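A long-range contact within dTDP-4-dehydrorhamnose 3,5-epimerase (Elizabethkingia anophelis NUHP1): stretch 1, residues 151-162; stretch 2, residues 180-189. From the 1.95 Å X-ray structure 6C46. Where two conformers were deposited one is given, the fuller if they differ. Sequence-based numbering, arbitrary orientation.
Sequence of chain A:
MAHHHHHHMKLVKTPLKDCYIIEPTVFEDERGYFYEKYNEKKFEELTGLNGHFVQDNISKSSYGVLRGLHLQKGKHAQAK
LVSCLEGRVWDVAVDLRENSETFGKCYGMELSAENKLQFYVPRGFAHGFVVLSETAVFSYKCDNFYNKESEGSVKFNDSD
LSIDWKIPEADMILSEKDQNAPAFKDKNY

Stretch 1 151-162: EGSVKFNDSDLS
Stretch 2 (180-189) NAPAFKDKNY

Gly152 to Lys155 runs roughly antiparallel to the path from Ala181 to Tyr189, and the two stretches bury 642 Å² in total. The register is set by Gly152 CA to Tyr189 CA (4.9 Å), Val154 CA to Phe184 CA (5.4 Å) and Lys155 CA to Ala181 CA (4.7 Å). Stretch 1 begins as a strand (151-153), enters a type I turn from Lys155 to Asp158, closed by Asp158 N to Lys155 O at 3.1 Å, and continues with helical phi/psi at 159-161. Stretch 2 leaves a helix at Asn180, follows extended angles through Ala181, Pro182 and Ala183, and makes a 3-10 segment at 184-186.

Two backbone hydrogen bonds join the stretches: Ser153 N to Asn188 O (3.0 Å) and Lys155 N to Pro182 O (2.9 Å). Val154 CA lies 3.5 Å from the same Pro182 O, adding a CA-H...O contact. Gly152 CA approaches Asn188 O to 3.2 Å; an ideal CB here would lie only 2.4 Å from Asn188 O, so the close approach depends on the absent side chain.

Ser153 adopts p (chi1 63°), placing OG 3.1 Å from Asn188 ND2, which donates to it, and 3.3 Å from Pro182 CD. Asn188 is t (chi1 -175°, chi2 35°), and its ND2 also donates to a water, 3.1 Å away, that in turn donates to Glu151 O at 2.7 Å. A second water bridges Ser153 O (2.9 Å), Ala183 O (2.9 Å) and Asn188 N (2.8 Å).

Val154 is t (177°). Although its CA-to-CB bond points away, CG1 reaches Phe184 CB at 3.8 Å and CG2 reaches Tyr189 CD2 at 4.0 Å. Lys155 (t, p, t, m) points CA-to-CB sideways; CB rests 3.4 Å from Ala181 O, while NZ bonds just outside the stretches.

Asp158 is the polar hub. With chi1 180° and chi2 93°, its OD1 accepts from Phe184 N at 2.7 Å, at the start of the 3-10 segment, while OD2 accepts from Leu161 N at 3.0 Å and weakly from Asp160 N at 2.8 Å. The carboxylate thus holds its own 159-161 segment through OD2 and the other stretch through OD1. A water donates to Asp158 OD1 (2.6 Å) and Asp160 OD2 (2.8 Å) and accepts from Lys185 N (2.9 Å).

Phe184, t with chi2 73°, points CA-to-CB toward stretch 1. Leu161 (m, t) sets out sideways, but its end comes nearer: CD2 lies over one ring face, 4.1 Å from the Phe184 centroid and 12° off the normal, a CH-pi contact. Asp160 (m, chi1 -70°) places OD2 3.1 Å from Lys185 CE and 4.1 Å from Lys185 NZ, too far for a salt bridge.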

# COMPACT_ATOMS: atom_id res chain seq x y z
N GLU A 151 1.08 -10.98 -21.53
CA GLU A 151 1.56 -11.82 -20.43
C GLU A 151 2.58 -12.85 -20.91
O GLU A 151 2.44 -13.44 -21.98
CB GLU A 151 0.37 -12.50 -19.75
CG GLU A 151 -0.41 -11.50 -18.90
CD GLU A 151 -1.63 -12.11 -18.17
OE1 GLU A 151 -2.05 -13.22 -18.53
OE2 GLU A 151 -2.16 -11.46 -17.25
N GLY A 152 3.63 -13.02 -20.11
CA GLY A 152 4.59 -14.09 -20.31
C GLY A 152 4.67 -14.92 -19.04
O GLY A 152 4.05 -14.57 -18.02
N SER A 153 5.43 -16.01 -19.10
CA SER A 153 5.48 -16.90 -17.94
C SER A 153 6.67 -17.84 -18.07
O SER A 153 7.17 -18.10 -19.17
CB SER A 153 4.20 -17.73 -17.79
OG SER A 153 4.05 -18.57 -18.91
N VAL A 154 7.11 -18.34 -16.92
CA VAL A 154 8.15 -19.37 -16.85
C VAL A 154 7.68 -20.42 -15.86
O VAL A 154 7.22 -20.08 -14.76
CB VAL A 154 9.51 -18.78 -16.40
CG1 VAL A 154 10.55 -19.88 -16.27
CG2 VAL A 154 9.98 -17.72 -17.38
N LYS A 155 7.74 -21.69 -16.26
CA LYS A 155 7.36 -22.78 -15.36
C LYS A 155 8.09 -22.68 -14.02
O LYS A 155 9.32 -22.62 -13.97
CB LYS A 155 7.67 -24.12 -16.05
CG LYS A 155 7.22 -25.37 -15.28
CD LYS A 155 5.72 -25.34 -15.07
CE LYS A 155 5.20 -26.65 -14.48
NZ LYS A 155 5.36 -27.81 -15.39
N PHE A 156 7.33 -22.67 -12.92
CA PHE A 156 7.91 -22.37 -11.60
C PHE A 156 9.00 -23.37 -11.21
O PHE A 156 10.00 -22.98 -10.58
CB PHE A 156 6.80 -22.36 -10.54
CG PHE A 156 6.31 -23.73 -10.16
CD1 PHE A 156 5.49 -24.47 -11.02
CD2 PHE A 156 6.66 -24.30 -8.93
CE1 PHE A 156 5.05 -25.76 -10.67
CE2 PHE A 156 6.22 -25.58 -8.57
CZ PHE A 156 5.40 -26.32 -9.44
N ASN A 157 8.86 -24.64 -11.59
CA ASN A 157 9.83 -25.67 -11.21
C ASN A 157 10.71 -26.07 -12.38
O ASN A 157 11.20 -27.20 -12.45
CB ASN A 157 9.12 -26.88 -10.60
CG ASN A 157 8.14 -27.54 -11.55
OD1 ASN A 157 8.00 -27.12 -12.70
ND2 ASN A 157 7.43 -28.54 -11.07
N ASP A 158 10.92 -25.14 -13.31
CA ASP A 158 11.85 -25.34 -14.41
C ASP A 158 13.17 -25.89 -13.89
O ASP A 158 13.73 -25.36 -12.93
CB ASP A 158 12.06 -24.00 -15.11
CG ASP A 158 13.01 -24.09 -16.27
OD1 ASP A 158 12.55 -24.29 -17.41
OD2 ASP A 158 14.23 -23.95 -16.02
N SER A 159 13.67 -26.96 -14.52
CA SER A 159 14.88 -27.63 -14.05
C SER A 159 16.15 -26.81 -14.30
O SER A 159 17.15 -27.01 -13.59
CB SER A 159 15.01 -29.01 -14.69
OG SER A 159 15.09 -28.90 -16.09
N ASP A 160 16.15 -25.91 -15.28
CA ASP A 160 17.31 -25.05 -15.46
C ASP A 160 17.43 -24.04 -14.32
O ASP A 160 18.54 -23.77 -13.84
CB ASP A 160 17.25 -24.32 -16.81
CG ASP A 160 17.47 -25.26 -17.99
OD1 ASP A 160 18.13 -26.30 -17.83
OD2 ASP A 160 17.02 -24.95 -19.11
N LEU A 161 16.30 -23.48 -13.87
CA LEU A 161 16.36 -22.52 -12.77
C LEU A 161 16.53 -23.21 -11.42
O LEU A 161 17.18 -22.66 -10.53
CB LEU A 161 15.09 -21.68 -12.74
CG LEU A 161 14.80 -20.91 -14.03
CD1 LEU A 161 13.55 -20.07 -13.86
CD2 LEU A 161 16.02 -20.05 -14.38
N SER A 162 15.94 -24.40 -11.27
CA SER A 162 16.04 -25.18 -10.04
C SER A 162 15.74 -24.33 -8.80
O SER A 162 16.49 -24.31 -7.83
CB SER A 162 17.41 -25.84 -9.93
OG SER A 162 17.46 -26.77 -8.87
N ASN A 180 1.06 -25.43 -16.56
CA ASN A 180 1.38 -25.64 -17.96
C ASN A 180 2.24 -24.53 -18.54
O ASN A 180 2.36 -24.44 -19.77
CB ASN A 180 0.09 -25.80 -18.77
CG ASN A 180 -0.70 -27.04 -18.37
OD1 ASN A 180 -0.28 -28.16 -18.63
ND2 ASN A 180 -1.81 -26.83 -17.69
N ALA A 181 2.82 -23.67 -17.70
CA ALA A 181 3.64 -22.58 -18.21
C ALA A 181 4.86 -23.13 -18.96
O ALA A 181 5.42 -24.15 -18.56
CB ALA A 181 4.10 -21.66 -17.06
N PRO A 182 5.30 -22.46 -20.02
CA PRO A 182 6.44 -22.97 -20.79
C PRO A 182 7.75 -22.90 -20.01
O PRO A 182 7.95 -22.06 -19.13
CB PRO A 182 6.49 -22.03 -22.01
CG PRO A 182 5.16 -21.32 -22.03
CD PRO A 182 4.68 -21.27 -20.62
N ALA A 183 8.68 -23.78 -20.39
CA ALA A 183 9.99 -23.83 -19.75
C ALA A 183 10.76 -22.53 -19.97
O ALA A 183 10.50 -21.75 -20.90
CB ALA A 183 10.80 -25.02 -20.32
N PHE A 184 11.74 -22.30 -19.09
CA PHE A 184 12.62 -21.14 -19.21
C PHE A 184 13.28 -21.09 -20.58
O PHE A 184 13.35 -20.03 -21.22
CB PHE A 184 13.65 -21.18 -18.07
CG PHE A 184 14.85 -20.29 -18.26
CD1 PHE A 184 14.77 -18.92 -18.13
CD2 PHE A 184 16.09 -20.86 -18.55
CE1 PHE A 184 15.93 -18.12 -18.30
CE2 PHE A 184 17.23 -20.08 -18.72
CZ PHE A 184 17.15 -18.71 -18.59
N LYS A 185 13.73 -22.24 -21.10
CA LYS A 185 14.44 -22.23 -22.37
C LYS A 185 13.53 -21.93 -23.55
O LYS A 185 14.02 -21.59 -24.63
CB LYS A 185 15.15 -23.56 -22.61
CG LYS A 185 16.59 -23.59 -22.18
CD LYS A 185 17.23 -24.92 -22.55
CE LYS A 185 16.44 -26.10 -21.98
NZ LYS A 185 17.05 -27.41 -22.39
N ASP A 186 12.21 -22.04 -23.37
CA ASP A 186 11.27 -21.73 -24.44
C ASP A 186 11.07 -20.24 -24.63
O ASP A 186 10.47 -19.83 -25.64
CB ASP A 186 9.90 -22.35 -24.18
CG ASP A 186 9.87 -23.85 -24.37
OD1 ASP A 186 10.87 -24.44 -24.83
OD2 ASP A 186 8.81 -24.43 -24.06
N LYS A 187 11.50 -19.42 -23.68
CA LYS A 187 11.50 -17.97 -23.82
C LYS A 187 10.11 -17.39 -24.07
O LYS A 187 9.88 -16.65 -25.02
CB LYS A 187 12.48 -17.54 -24.91
CG LYS A 187 13.93 -17.89 -24.55
CD LYS A 187 14.89 -17.56 -25.67
CE LYS A 187 16.34 -17.83 -25.25
NZ LYS A 187 17.30 -17.43 -26.32
N ASN A 188 9.18 -17.70 -23.16
CA ASN A 188 7.86 -17.05 -23.20
C ASN A 188 7.92 -15.73 -22.44
O ASN A 188 7.19 -15.47 -21.48
CB ASN A 188 6.78 -17.97 -22.62
CG ASN A 188 5.41 -17.37 -22.77
OD1 ASN A 188 5.14 -16.69 -23.76
ND2 ASN A 188 4.54 -17.57 -21.78
N TYR A 189 8.85 -14.88 -22.87
CA TYR A 189 9.07 -13.62 -22.18
C TYR A 189 9.82 -12.68 -23.11
O TYR A 189 10.10 -13.06 -24.25
CB TYR A 189 9.85 -13.83 -20.87
CG TYR A 189 11.17 -14.53 -21.04
CD1 TYR A 189 12.27 -13.83 -21.51
CD2 TYR A 189 11.33 -15.88 -20.72
CE1 TYR A 189 13.49 -14.44 -21.67
CE2 TYR A 189 12.58 -16.50 -20.87
CZ TYR A 189 13.65 -15.76 -21.36
OH TYR A 189 14.90 -16.30 -21.54
OXT TYR A 189 10.14 -11.54 -22.76
O HOH W 1 1.86 -16.10 -22.03
O HOH W 2 9.39 -19.13 -20.72
O HOH W 3 14.28 -24.47 -19.36